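Local coordinates for protein thiol peroxidase (Mycobacterium tuberculosis, PDB 1XVQ) that is a thioredoxin-dependent peroxidase that probably reduces hydrogen peroxide and organic hydroperoxides to water and alcohols, protecting the cell against oxidative stress, at residues A[7-13]-A[146-150]; A[24-29]-A[111-115]; A[47-51]-A[67-71]; A[83-89]-A[103-107]; A[129-133]-A[154-159]. One frame throughout, in Å; residues are numbered along the deposited sequence.

Contact 1 (A[7-13]-A[146-150]). With YT3 (yttrium (III) ion), chain D.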
# COMPACT_ATOMS: atom_id res chain seq x y z
N ARG A 7 15.09 2.90 -15.72
CA ARG A 7 14.10 2.13 -14.97
C ARG A 7 13.64 0.92 -15.76
O ARG A 7 13.04 1.07 -16.82
CB ARG A 7 12.90 3.02 -14.64
CG ARG A 7 11.85 2.32 -13.76
CD ARG A 7 10.69 3.27 -13.47
NE ARG A 7 9.57 2.59 -12.82
CZ ARG A 7 8.38 3.14 -12.57
NH1 ARG A 7 8.13 4.40 -12.91
NH2 ARG A 7 7.42 2.42 -12.00
N GLY A 8 13.92 -0.27 -15.23
CA GLY A 8 13.50 -1.49 -15.89
C GLY A 8 11.98 -1.69 -15.88
O GLY A 8 11.27 -1.19 -15.00
N ASN A 9 11.47 -2.44 -16.85
CA ASN A 9 10.03 -2.68 -16.95
C ASN A 9 9.59 -3.59 -15.82
O ASN A 9 8.54 -3.40 -15.23
CB ASN A 9 9.69 -3.33 -18.31
CG ASN A 9 8.19 -3.40 -18.58
OD1 ASN A 9 7.66 -4.45 -18.94
ND2 ASN A 9 7.51 -2.27 -18.46
N ALA A 10 10.41 -4.60 -15.53
CA ALA A 10 10.05 -5.55 -14.47
C ALA A 10 10.27 -4.96 -13.08
O ALA A 10 11.28 -4.33 -12.81
CB ALA A 10 10.87 -6.82 -14.62
N ILE A 11 9.30 -5.17 -12.19
CA ILE A 11 9.39 -4.68 -10.81
C ILE A 11 10.15 -5.73 -10.00
O ILE A 11 9.81 -6.91 -10.05
CB ILE A 11 7.96 -4.44 -10.22
CG1 ILE A 11 7.24 -3.37 -11.04
CG2 ILE A 11 8.02 -3.92 -8.77
CD1 ILE A 11 7.97 -2.01 -11.05
N ASN A 12 11.19 -5.31 -9.28
CA ASN A 12 11.96 -6.25 -8.47
C ASN A 12 12.00 -5.74 -7.03
O ASN A 12 12.67 -4.77 -6.75
CB ASN A 12 13.40 -6.35 -8.99
CG ASN A 12 14.22 -7.40 -8.24
OD1 ASN A 12 15.46 -7.36 -8.25
ND2 ASN A 12 13.54 -8.36 -7.62
N THR A 13 11.27 -6.39 -6.13
CA THR A 13 11.29 -5.96 -4.75
C THR A 13 12.22 -6.81 -3.88
O THR A 13 12.77 -7.83 -4.32
CB THR A 13 9.88 -6.00 -4.15
OG1 THR A 13 9.41 -7.35 -4.19
CG2 THR A 13 8.95 -5.12 -4.96
N LEU A 146 1.19 -7.54 -6.32
CA LEU A 146 2.37 -6.69 -6.47
C LEU A 146 2.35 -6.48 -7.97
O LEU A 146 2.57 -7.44 -8.72
CB LEU A 146 3.65 -7.45 -6.09
CG LEU A 146 4.93 -6.77 -6.61
CD1 LEU A 146 5.13 -5.43 -5.91
CD2 LEU A 146 6.14 -7.68 -6.36
N VAL A 147 2.05 -5.26 -8.41
CA VAL A 147 1.96 -5.02 -9.84
C VAL A 147 3.32 -5.37 -10.44
O VAL A 147 4.34 -4.79 -10.08
CB VAL A 147 1.57 -3.58 -10.13
CG1 VAL A 147 1.40 -3.38 -11.64
CG2 VAL A 147 0.26 -3.24 -9.42
N PRO A 148 3.36 -6.36 -11.35
CA PRO A 148 4.58 -6.83 -12.00
C PRO A 148 5.33 -5.89 -12.92
O PRO A 148 6.52 -6.08 -13.11
CB PRO A 148 4.10 -8.07 -12.75
CG PRO A 148 2.78 -7.63 -13.21
CD PRO A 148 2.19 -7.05 -11.93
N GLU A 149 4.66 -4.91 -13.50
CA GLU A 149 5.37 -4.00 -14.39
C GLU A 149 5.10 -2.57 -14.03
O GLU A 149 4.06 -2.26 -13.46
CB GLU A 149 4.94 -4.22 -15.84
CG GLU A 149 5.14 -5.60 -16.31
CD GLU A 149 4.33 -5.85 -17.56
OE1 GLU A 149 4.28 -7.01 -17.97
OE2 GLU A 149 3.73 -4.90 -18.11
N ILE A 150 6.04 -1.71 -14.40
CA ILE A 150 5.95 -0.29 -14.08
C ILE A 150 4.70 0.46 -14.55
O ILE A 150 4.13 1.25 -13.80
CB ILE A 150 7.23 0.45 -14.57
CG1 ILE A 150 7.42 0.21 -16.06
CG2 ILE A 150 8.45 -0.07 -13.82
CD1 ILE A 150 8.59 1.00 -16.67
Y YT3 D . 4.74 -7.43 -20.20
O HOH W 1 4.91 1.65 -10.80
O HOH W 2 4.95 -1.68 -18.20

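Contact 2 (A[24-29]-A[111-115])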
# COMPACT_ATOMS: atom_id res chain seq x y z
N ALA A 24 -1.69 -11.02 8.90
CA ALA A 24 -0.95 -9.94 8.28
C ALA A 24 0.18 -9.52 9.20
O ALA A 24 0.02 -9.42 10.43
CB ALA A 24 -1.88 -8.77 8.01
N PRO A 25 1.36 -9.27 8.63
CA PRO A 25 2.49 -8.85 9.45
C PRO A 25 2.15 -7.57 10.22
O PRO A 25 1.46 -6.67 9.73
CB PRO A 25 3.61 -8.61 8.42
CG PRO A 25 3.26 -9.55 7.30
CD PRO A 25 1.73 -9.38 7.21
N ALA A 26 2.62 -7.47 11.46
CA ALA A 26 2.37 -6.28 12.23
C ALA A 26 3.05 -5.09 11.57
O ALA A 26 4.00 -5.25 10.82
CB ALA A 26 2.93 -6.45 13.65
N PHE A 27 2.52 -3.90 11.80
CA PHE A 27 3.24 -2.73 11.29
C PHE A 27 3.05 -1.54 12.22
O PHE A 27 2.09 -1.48 13.00
CB PHE A 27 2.80 -2.36 9.86
CG PHE A 27 1.33 -2.10 9.72
CD1 PHE A 27 0.77 -0.90 10.14
CD2 PHE A 27 0.51 -3.06 9.14
CE1 PHE A 27 -0.59 -0.65 9.99
CE2 PHE A 27 -0.85 -2.81 8.98
CZ PHE A 27 -1.41 -1.62 9.40
N THR A 28 4.00 -0.62 12.13
CA THR A 28 3.98 0.60 12.91
C THR A 28 4.40 1.74 11.98
O THR A 28 5.57 2.15 11.95
CB THR A 28 4.97 0.52 14.10
OG1 THR A 28 6.28 0.25 13.58
CG2 THR A 28 4.58 -0.61 15.06
N LEU A 29 3.44 2.25 11.23
CA LEU A 29 3.68 3.33 10.27
C LEU A 29 3.63 4.67 10.99
O LEU A 29 3.37 4.71 12.19
CB LEU A 29 2.62 3.27 9.16
CG LEU A 29 2.77 2.03 8.27
CD1 LEU A 29 1.48 1.80 7.47
CD2 LEU A 29 3.95 2.21 7.32
N PHE A 111 7.92 -1.52 7.42
CA PHE A 111 6.80 -1.94 6.57
C PHE A 111 7.22 -2.47 5.18
O PHE A 111 6.79 -3.54 4.78
CB PHE A 111 5.81 -0.78 6.38
CG PHE A 111 4.63 -1.13 5.49
CD1 PHE A 111 4.71 -0.98 4.09
CD2 PHE A 111 3.46 -1.63 6.04
CE1 PHE A 111 3.64 -1.34 3.26
CE2 PHE A 111 2.38 -2.00 5.22
CZ PHE A 111 2.46 -1.86 3.82
N GLY A 112 8.05 -1.72 4.46
CA GLY A 112 8.45 -2.15 3.12
C GLY A 112 9.14 -3.51 3.04
O GLY A 112 8.91 -4.27 2.10
N GLU A 113 9.96 -3.83 4.04
CA GLU A 113 10.66 -5.12 4.06
C GLU A 113 9.76 -6.23 4.58
O GLU A 113 9.77 -7.36 4.06
CB GLU A 113 11.92 -5.01 4.93
CG GLU A 113 12.96 -4.00 4.37
CD GLU A 113 12.52 -2.53 4.36
OE1 GLU A 113 12.72 -1.85 3.32
OE2 GLU A 113 11.99 -2.02 5.37
N ASP A 114 8.97 -5.91 5.61
CA ASP A 114 8.05 -6.89 6.19
C ASP A 114 6.97 -7.31 5.22
O ASP A 114 6.52 -8.47 5.26
CB ASP A 114 7.41 -6.36 7.47
CG ASP A 114 8.43 -6.02 8.53
OD1 ASP A 114 9.56 -6.57 8.48
OD2 ASP A 114 8.09 -5.20 9.41
N TYR A 115 6.55 -6.39 4.34
CA TYR A 115 5.55 -6.70 3.36
C TYR A 115 6.13 -7.06 1.99
O TYR A 115 5.38 -7.32 1.05
CB TYR A 115 4.55 -5.54 3.22
CG TYR A 115 3.46 -5.61 4.28
CD1 TYR A 115 3.75 -5.34 5.62
CD2 TYR A 115 2.18 -6.04 3.96
CE1 TYR A 115 2.76 -5.51 6.61
CE2 TYR A 115 1.20 -6.22 4.93
CZ TYR A 115 1.50 -5.96 6.25
OH TYR A 115 0.52 -6.15 7.23
O HOH W 3 5.81 -3.75 9.31
O HOH W 4 6.04 -7.18 11.13

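Contact 3 (A[47-51]-A[67-71])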
# COMPACT_ATOMS: atom_id res chain seq x y z
N VAL A 47 -8.88 -3.87 6.24
CA VAL A 47 -7.96 -2.81 5.90
C VAL A 47 -7.43 -2.98 4.49
O VAL A 47 -7.04 -4.08 4.09
CB VAL A 47 -6.73 -2.81 6.85
CG1 VAL A 47 -5.76 -1.68 6.48
CG2 VAL A 47 -7.19 -2.60 8.29
N LEU A 48 -7.44 -1.88 3.75
CA LEU A 48 -6.90 -1.87 2.40
C LEU A 48 -5.58 -1.09 2.46
O LEU A 48 -5.59 0.10 2.79
CB LEU A 48 -7.85 -1.16 1.41
CG LEU A 48 -7.15 -0.72 0.09
CD1 LEU A 48 -6.67 -1.96 -0.61
CD2 LEU A 48 -8.09 0.11 -0.81
N LEU A 49 -4.45 -1.76 2.20
CA LEU A 49 -3.16 -1.08 2.15
C LEU A 49 -2.96 -0.81 0.66
O LEU A 49 -2.73 -1.74 -0.13
CB LEU A 49 -2.03 -1.98 2.65
CG LEU A 49 -2.21 -2.50 4.07
CD1 LEU A 49 -1.09 -3.52 4.37
CD2 LEU A 49 -2.18 -1.32 5.05
N ASN A 50 -3.03 0.47 0.29
CA ASN A 50 -2.92 0.91 -1.10
C ASN A 50 -1.53 1.50 -1.08
O ASN A 50 -1.29 2.58 -0.57
CB ASN A 50 -3.99 1.97 -1.36
CG ASN A 50 -4.41 2.06 -2.80
OD1 ASN A 50 -5.32 2.83 -3.12
ND2 ASN A 50 -3.79 1.28 -3.67
N ILE A 51 -0.60 0.75 -1.65
CA ILE A 51 0.81 1.09 -1.60
C ILE A 51 1.36 1.73 -2.85
O ILE A 51 1.18 1.19 -3.96
CB ILE A 51 1.59 -0.18 -1.30
CG1 ILE A 51 0.98 -0.84 -0.05
CG2 ILE A 51 3.11 0.15 -1.07
CD1 ILE A 51 1.38 -2.33 0.10
N PHE A 67 -11.59 3.71 -6.67
CA PHE A 67 -11.24 2.51 -5.93
C PHE A 67 -11.25 2.77 -4.42
O PHE A 67 -11.83 2.00 -3.66
CB PHE A 67 -9.85 2.03 -6.33
CG PHE A 67 -9.37 0.87 -5.53
CD1 PHE A 67 -10.05 -0.35 -5.57
CD2 PHE A 67 -8.19 0.96 -4.80
CE1 PHE A 67 -9.56 -1.46 -4.90
CE2 PHE A 67 -7.70 -0.16 -4.13
CZ PHE A 67 -8.37 -1.36 -4.18
N ASP A 68 -10.59 3.85 -3.99
CA ASP A 68 -10.55 4.16 -2.56
C ASP A 68 -11.96 4.38 -2.00
O ASP A 68 -12.26 4.00 -0.87
CB ASP A 68 -9.70 5.40 -2.30
CG ASP A 68 -8.20 5.13 -2.44
OD1 ASP A 68 -7.80 3.95 -2.37
OD2 ASP A 68 -7.43 6.09 -2.61
N GLU A 69 -12.82 5.01 -2.79
CA GLU A 69 -14.17 5.27 -2.33
C GLU A 69 -14.99 3.99 -2.23
O GLU A 69 -15.71 3.80 -1.25
CB GLU A 69 -14.84 6.32 -3.22
CG GLU A 69 -14.25 7.71 -2.98
CD GLU A 69 -14.91 8.82 -3.77
OE1 GLU A 69 -14.58 10.00 -3.51
OE2 GLU A 69 -15.76 8.52 -4.64
N ARG A 70 -14.87 3.10 -3.21
CA ARG A 70 -15.59 1.84 -3.15
C ARG A 70 -15.08 1.02 -1.96
O ARG A 70 -15.87 0.42 -1.22
CB ARG A 70 -15.39 1.04 -4.45
CG ARG A 70 -15.97 1.72 -5.69
CD ARG A 70 -15.67 0.94 -6.96
NE ARG A 70 -16.05 1.67 -8.17
CZ ARG A 70 -17.30 2.03 -8.45
NH1 ARG A 70 -18.29 1.74 -7.60
NH2 ARG A 70 -17.57 2.70 -9.57
N ALA A 71 -13.77 1.00 -1.77
CA ALA A 71 -13.18 0.23 -0.69
C ALA A 71 -13.70 0.72 0.66
O ALA A 71 -14.11 -0.08 1.51
CB ALA A 71 -11.65 0.34 -0.75

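Contact 4 (A[83-89]-A[103-107])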
# COMPACT_ATOMS: atom_id res chain seq x y z
N LYS A 83 6.70 5.89 0.97
CA LYS A 83 7.89 6.34 1.67
C LYS A 83 7.96 7.86 1.75
O LYS A 83 8.90 8.40 2.28
CB LYS A 83 9.14 5.78 0.98
CG LYS A 83 9.40 4.33 1.35
CD LYS A 83 10.05 4.22 2.72
CE LYS A 83 10.43 2.76 3.06
NZ LYS A 83 11.20 2.71 4.38
N ASP A 84 6.95 8.56 1.22
CA ASP A 84 6.94 10.01 1.35
C ASP A 84 6.85 10.35 2.83
O ASP A 84 6.25 9.61 3.61
CB ASP A 84 5.71 10.64 0.67
CG ASP A 84 5.59 10.31 -0.79
OD1 ASP A 84 4.69 9.52 -1.17
OD2 ASP A 84 6.37 10.85 -1.60
N LEU A 85 7.43 11.48 3.23
CA LEU A 85 7.35 11.88 4.63
C LEU A 85 5.90 12.31 4.86
O LEU A 85 5.19 12.66 3.90
CB LEU A 85 8.27 13.08 4.92
CG LEU A 85 9.77 12.83 4.84
CD1 LEU A 85 10.51 14.02 5.44
CD2 LEU A 85 10.13 11.56 5.58
N PRO A 86 5.45 12.29 6.13
CA PRO A 86 4.07 12.68 6.45
C PRO A 86 3.71 14.05 5.88
O PRO A 86 2.59 14.26 5.38
CB PRO A 86 4.07 12.68 7.97
CG PRO A 86 4.99 11.58 8.31
CD PRO A 86 6.14 11.80 7.33
N PHE A 87 4.67 14.97 5.94
CA PHE A 87 4.47 16.33 5.46
C PHE A 87 3.99 16.37 4.01
O PHE A 87 3.15 17.20 3.66
CB PHE A 87 5.76 17.16 5.59
CG PHE A 87 6.52 16.91 6.86
CD1 PHE A 87 5.91 17.11 8.10
CD2 PHE A 87 7.84 16.45 6.82
CE1 PHE A 87 6.60 16.84 9.28
CE2 PHE A 87 8.53 16.18 7.99
CZ PHE A 87 7.92 16.38 9.23
N ALA A 88 4.51 15.49 3.18
CA ALA A 88 4.16 15.47 1.76
C ALA A 88 2.95 14.63 1.39
O ALA A 88 2.51 14.67 0.24
CB ALA A 88 5.33 15.00 0.96
N GLN A 89 2.42 13.86 2.34
CA GLN A 89 1.29 12.98 2.02
C GLN A 89 -0.09 13.62 2.03
O GLN A 89 -1.07 13.02 1.55
CB GLN A 89 1.29 11.77 2.95
CG GLN A 89 2.46 10.82 2.65
CD GLN A 89 2.38 9.55 3.45
OE1 GLN A 89 2.22 9.58 4.67
NE2 GLN A 89 2.48 8.41 2.77
N PRO A 103 -3.48 8.73 4.76
CA PRO A 103 -2.12 8.41 4.33
C PRO A 103 -1.29 7.94 5.51
O PRO A 103 -1.54 8.32 6.66
CB PRO A 103 -1.61 9.75 3.81
CG PRO A 103 -2.21 10.71 4.81
CD PRO A 103 -3.66 10.19 4.92
N ALA A 104 -0.30 7.09 5.24
CA ALA A 104 0.58 6.61 6.30
C ALA A 104 1.94 6.49 5.64
O ALA A 104 2.06 5.99 4.53
CB ALA A 104 0.13 5.27 6.82
N SER A 105 2.97 6.94 6.35
CA SER A 105 4.33 6.94 5.83
C SER A 105 5.20 5.85 6.45
O SER A 105 5.18 5.64 7.67
CB SER A 105 4.96 8.31 6.11
OG SER A 105 6.35 8.31 5.84
N ALA A 106 5.99 5.17 5.61
CA ALA A 106 6.90 4.11 6.04
C ALA A 106 8.34 4.64 6.16
O ALA A 106 9.27 3.84 6.18
CB ALA A 106 6.89 2.95 5.01
N PHE A 107 8.52 5.95 6.25
CA PHE A 107 9.88 6.50 6.25
C PHE A 107 10.80 6.03 7.37
O PHE A 107 12.01 5.97 7.19
CB PHE A 107 9.83 8.04 6.17
CG PHE A 107 9.82 8.74 7.50
CD1 PHE A 107 11.01 9.13 8.10
CD2 PHE A 107 8.61 9.03 8.13
CE1 PHE A 107 11.01 9.83 9.32
CE2 PHE A 107 8.60 9.73 9.36
CZ PHE A 107 9.80 10.12 9.94
O HOH W 5 12.84 5.09 4.62

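Contact 5 (A[129-133]-A[154-159])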
# COMPACT_ATOMS: atom_id res chain seq x y z
N ALA A 129 6.96 -0.42 -3.99
CA ALA A 129 6.36 -0.68 -5.31
C ALA A 129 4.84 -0.57 -5.28
O ALA A 129 4.21 -0.75 -4.22
CB ALA A 129 6.74 -2.08 -5.77
N ARG A 130 4.25 -0.26 -6.43
CA ARG A 130 2.78 -0.18 -6.51
C ARG A 130 2.22 -1.58 -6.15
O ARG A 130 2.57 -2.59 -6.76
CB ARG A 130 2.33 0.18 -7.92
CG ARG A 130 0.80 0.44 -7.98
CD ARG A 130 0.42 1.77 -7.33
NE ARG A 130 -1.04 1.99 -7.35
CZ ARG A 130 -1.88 1.67 -6.37
NH1 ARG A 130 -1.43 1.10 -5.23
NH2 ARG A 130 -3.18 1.89 -6.51
N ALA A 131 1.36 -1.62 -5.15
CA ALA A 131 0.85 -2.91 -4.70
C ALA A 131 -0.41 -2.70 -3.88
O ALA A 131 -0.68 -1.60 -3.40
CB ALA A 131 1.90 -3.58 -3.82
N ILE A 132 -1.15 -3.78 -3.72
CA ILE A 132 -2.37 -3.76 -2.93
C ILE A 132 -2.37 -4.95 -2.00
O ILE A 132 -2.10 -6.08 -2.42
CB ILE A 132 -3.65 -3.79 -3.83
CG1 ILE A 132 -3.86 -2.39 -4.47
CG2 ILE A 132 -4.87 -4.17 -3.01
CD1 ILE A 132 -5.02 -2.31 -5.49
N VAL A 133 -2.64 -4.70 -0.73
CA VAL A 133 -2.77 -5.80 0.22
C VAL A 133 -4.06 -5.56 0.97
O VAL A 133 -4.27 -4.48 1.49
CB VAL A 133 -1.59 -5.85 1.23
CG1 VAL A 133 -1.89 -6.89 2.32
CG2 VAL A 133 -0.31 -6.20 0.50
N PRO A 154 -3.27 -1.57 -11.28
CA PRO A 154 -3.64 -2.67 -10.39
C PRO A 154 -5.00 -3.27 -10.74
O PRO A 154 -5.85 -2.59 -11.31
CB PRO A 154 -3.66 -2.01 -9.02
CG PRO A 154 -2.83 -0.75 -9.21
CD PRO A 154 -3.31 -0.30 -10.54
N ASN A 155 -5.21 -4.53 -10.39
CA ASN A 155 -6.49 -5.17 -10.65
C ASN A 155 -7.44 -4.75 -9.53
O ASN A 155 -7.59 -5.45 -8.54
CB ASN A 155 -6.34 -6.68 -10.64
CG ASN A 155 -7.59 -7.39 -11.11
OD1 ASN A 155 -8.70 -6.85 -11.04
ND2 ASN A 155 -7.42 -8.62 -11.58
N TYR A 156 -8.09 -3.60 -9.68
CA TYR A 156 -9.00 -3.11 -8.66
C TYR A 156 -10.22 -3.99 -8.44
O TYR A 156 -10.73 -4.10 -7.32
CB TYR A 156 -9.45 -1.69 -9.00
CG TYR A 156 -8.33 -0.68 -8.99
CD1 TYR A 156 -7.57 -0.47 -7.83
CD2 TYR A 156 -8.02 0.08 -10.12
CE1 TYR A 156 -6.54 0.45 -7.81
CE2 TYR A 156 -6.98 1.02 -10.11
CZ TYR A 156 -6.25 1.19 -8.95
OH TYR A 156 -5.22 2.11 -8.92
N GLU A 157 -10.70 -4.60 -9.52
CA GLU A 157 -11.89 -5.44 -9.43
C GLU A 157 -11.68 -6.63 -8.51
O GLU A 157 -12.54 -6.93 -7.65
CB GLU A 157 -12.29 -5.92 -10.82
CG GLU A 157 -13.59 -6.69 -10.87
CD GLU A 157 -13.99 -7.06 -12.30
OE1 GLU A 157 -15.06 -7.68 -12.47
OE2 GLU A 157 -13.24 -6.72 -13.24
N ALA A 158 -10.55 -7.32 -8.67
CA ALA A 158 -10.25 -8.49 -7.85
C ALA A 158 -10.06 -8.10 -6.39
O ALA A 158 -10.50 -8.80 -5.50
CB ALA A 158 -9.00 -9.19 -8.36
N ALA A 159 -9.39 -6.97 -6.15
CA ALA A 159 -9.17 -6.49 -4.77
C ALA A 159 -10.51 -6.19 -4.10
O ALA A 159 -10.73 -6.51 -2.93
CB ALA A 159 -8.30 -5.21 -4.76

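Contact 1 (A[7-13]-A[146-150])
Asn9 and Ile11 bond to Ile150 and Pro148 in a single antiparallel beta bridge, a surface contact in which the N-terminal tail lies along the loop following strand 141-146, at the rim of the thioredoxin fold. Ile150 N donates to Asn9 O (3.1 Å), in the carbonyl plane, and Ile11 N donates to Pro148 O (3.1 Å) from above the plane of the Pro148 carbonyl. Between these bonds Ala10 and Glu149 form the non-hydrogen-bonded pair. Glu149 CA adds a C-H...O contact to Asn9 O.

Side chains close over both ends of this short pairing. At one end Thr13 and Leu146 meet tip to tip, Thr13 CG2 lying 3.9 Å from Leu146 CD1, while the hydroxyl of Thr13 hydrogen-bonds chiefly to Gly15 O. In the middle Ile11 points at the loop and brings its CD1 to within 3.4 Å of Ile150 CG2. Ile150 CG2 is also met by Arg7, through NE; the fully extended arginine slides past Ile150 in the opposite direction and sets one guanidinium face over Ile150 CB. With CG1 lodged between its backbone N and carbonyl carbon (chi1 56°), Ile150 sends its longer branch instead to the amide of Asn9, where CG1 is 3.5 Å from ND2. A water, 2.6 Å from Asn9 ND2, accepts from that nitrogen and donates weakly to Glu149 OE2.

Contact 2 (A[24-29]-A[111-115])
Tyr115 and Pro25 supply the direct hydrogen bond of this contact. The phenol OH donates to Pro25 O over 2.7 Å, in the plane of that carbonyl and along one of its lone pairs, so the far end of the tyrosine is tied to the backbone. A second polar link runs through water: one molecule donates both to Ala26 O and to Asp114 OD2, the latter at 2.7 Å, and a second water repeats the bridge with a weak bond to the carboxylate. Asp114 OD2 is also hydrogen-bonded to Ser110 OG, next to the segment.

Ring packing makes up most of the rest. The Tyr115 ring is held between two neighbours: Pro25 CG lies over one face, displaced toward the rim, and Phe111 CE2 over the opposite one, 3.6 Å above the plane. Proline also touches the phenol end, with Pro25 CD 3.6 Å from Tyr115 CZ. In thioredoxin-fold terms, the short helix 111-114 and the residue after it lie on one face of the central sheet, where Phe111 and Tyr115 both rest on Leu49, and the segment leading into strand 28-30 borders them.

Phe27 has its CG between backbone N and carbonyl carbon (chi1 57°). Its ring thereby receives the Tyr115 hydroxyl at an edge, Phe27 CD2 being 3.6 Å from Tyr115 OH, while Phe27 CB meets the edge of the Phe111 ring.

Aliphatic packing is supplied by Leu29, whose CD2 sits 3.6 Å from Phe111 CB.

Contact 3 (A[47-51]-A[67-71])
Leu48 drives its CD2 methyl into the notch between Phe67 and Ala71, and this is the tight part of the contact. Leu48 CD2 lies 3.4 Å from Phe67 CE2 and 3.6 Å from Ala71 CB, while the other branch, CD1, stays a little further off at 4.0 Å from Phe67 CZ. Leucine and phenylalanine approach from opposite directions. Each has CG anti to its own backbone nitrogen (chi1 161° for Leu48 and 176° for Phe67), a setting that brings the two side chains together in the gap between strand and helix.

The elements belong to the beta-alpha-beta unit of the thioredoxin fold: strand 47-51 runs nearly antiparallel to helix 67-71, their axes 10.4 Å apart, and strand 77-78 completes the unit. Val78 of that strand touches Leu48 and Ala71, adding to the apolar patch, and also Asp68.

The solvent side of the helix, by contrast, carries Glu69 and Arg70, which do not reach the strand. Glu69 makes a long, weak ion pair with Arg65.

Between these two sides lies a buried polar corner. The Asn50 amide slides past the Phe67 ring and sits at its edge, the two planes 73° apart, and its far end meets the Asp68 carboxylate, Asn50 OD1 and Asp68 OD1 being 2.8 Å apart as modelled. The amide is probably turned over; with it reversed, the pair may be a hydrogen bond. The Asp68 side chain is about 8 Å from that of the predicted active-site Cys60. A carboxylate buried beside this methyl-aromatic core probably needs such a polar neighbour to be accommodated.

Contact 4 (A[83-89]-A[103-107])
An ST turn lies at the centre of this contact between the loop entering the short, weakly bonded helix 86-89 and segment 103-107. Ser105 OG accepts from Phe107 N two residues on, at 3.2 Å, and donates across to Asp84 O at only 2.6 Å. The hydroxyl therefore works in both directions, closing its own turn while bonding the facing backbone; OG stands anti to the backbone nitrogen (chi1 170°), which turns it to that carbonyl, tilted 26° from its plane.

Two longer side chains flank the serine and grip the same strip of backbone. Gln89 NE2 donates to Ala104 O over 3.0 Å in a nearly straight bond, the acceptor lying in the amide plane although the donor stands well above the plane of the carbonyl. The same nitrogen is also bonded to Ser82 OG, which fixes the rotation of the amide. Nearer the backbone, Gln89 CB packs on Pro103 CB. At the other end Lys83, bent at chi2, carries NZ to Ala106 O (2.9 Å), and a water accepts from NZ and donates to Phe107 O.

Within the thioredoxin fold, segment 103-107 runs between the 83-89 loop and the edge of strand 28-30, with backbone bonds from Ala104 and Ala106 to Ser82 and from Ser105 to Thr30.

The apolar part is centred on the Phe107 ring. Leu85 CD2 makes a CH-pi contact with one face, 3.8 Å from the ring centroid and offset toward the rim, nearest to Phe107 CG. Pro86 crosses the ring at about a right angle, its CD lying 3.8 Å from Phe107 CE2.

Contact 5 (A[129-133]-A[154-159])
Arg130 and Tyr156 make the one hydrogen bond across this contact. Arg130 NH2 donates to Tyr156 OH over 3.2 Å, bent to 142° at the hydrogen and tilted from the guanidinium plane, which is itself turned 47° against the phenol ring. The other terminal nitrogen, NH1, is bonded to Ile51 O, so both ends of the guanidinium are occupied and its rotation is fixed, with a cation-pi contact to Phe52 adding to this hold.

Packing on the flat charged group comes from Pro154. Its CG lies over one guanidinium face, 3.8 Å from Arg130 NE, while the arginine chain, bent at chi2, crosses the proline at about a right angle.

Purely apolar contacts gather round Ile132. Its two branches divide the work: CD1 meets Pro154 CB at 3.8 Å and Tyr156 CE1 at 3.9 Å, at the start of the helix, and CG2 meets Ala159 CB at 4.0 Å, further along it.

A side-chain N-cap starts the helix. Asn155 occupies the N-cap position, and its OD1 accepts from Ala158 N over 3.0 Å.

In the thioredoxin fold, helix 156-165 lies beside helix 62-73 on one side of the central sheet. Ile132 of strand 131-135 packs against both, touching Phe67 of the neighbouring helix and Leu48 of the neighbouring strand, and the rings of Tyr156 and Phe67 meet with their planes about 40° apart.

In the fold
From the N terminus, contact 1 closes the longest loop, joining the tail to the segment after strand 141-146. Contact 2 is nested inside it and itself encloses contacts 3 and 4, which follow one another in series. Contact 5 opens after contact 2 has closed and crosses contact 1, because segment 146-150 falls between its two halves; Val147 N and Arg130 O link the pair. Contacts 3 and 5 pack two helices on one side of the central sheet, through neighbouring strands 47-51 and 131-135. Contact 2 lies on the sheet's other side, where Leu49 meets Phe111 and Tyr115, and contact 4 adjoins it through Leu29.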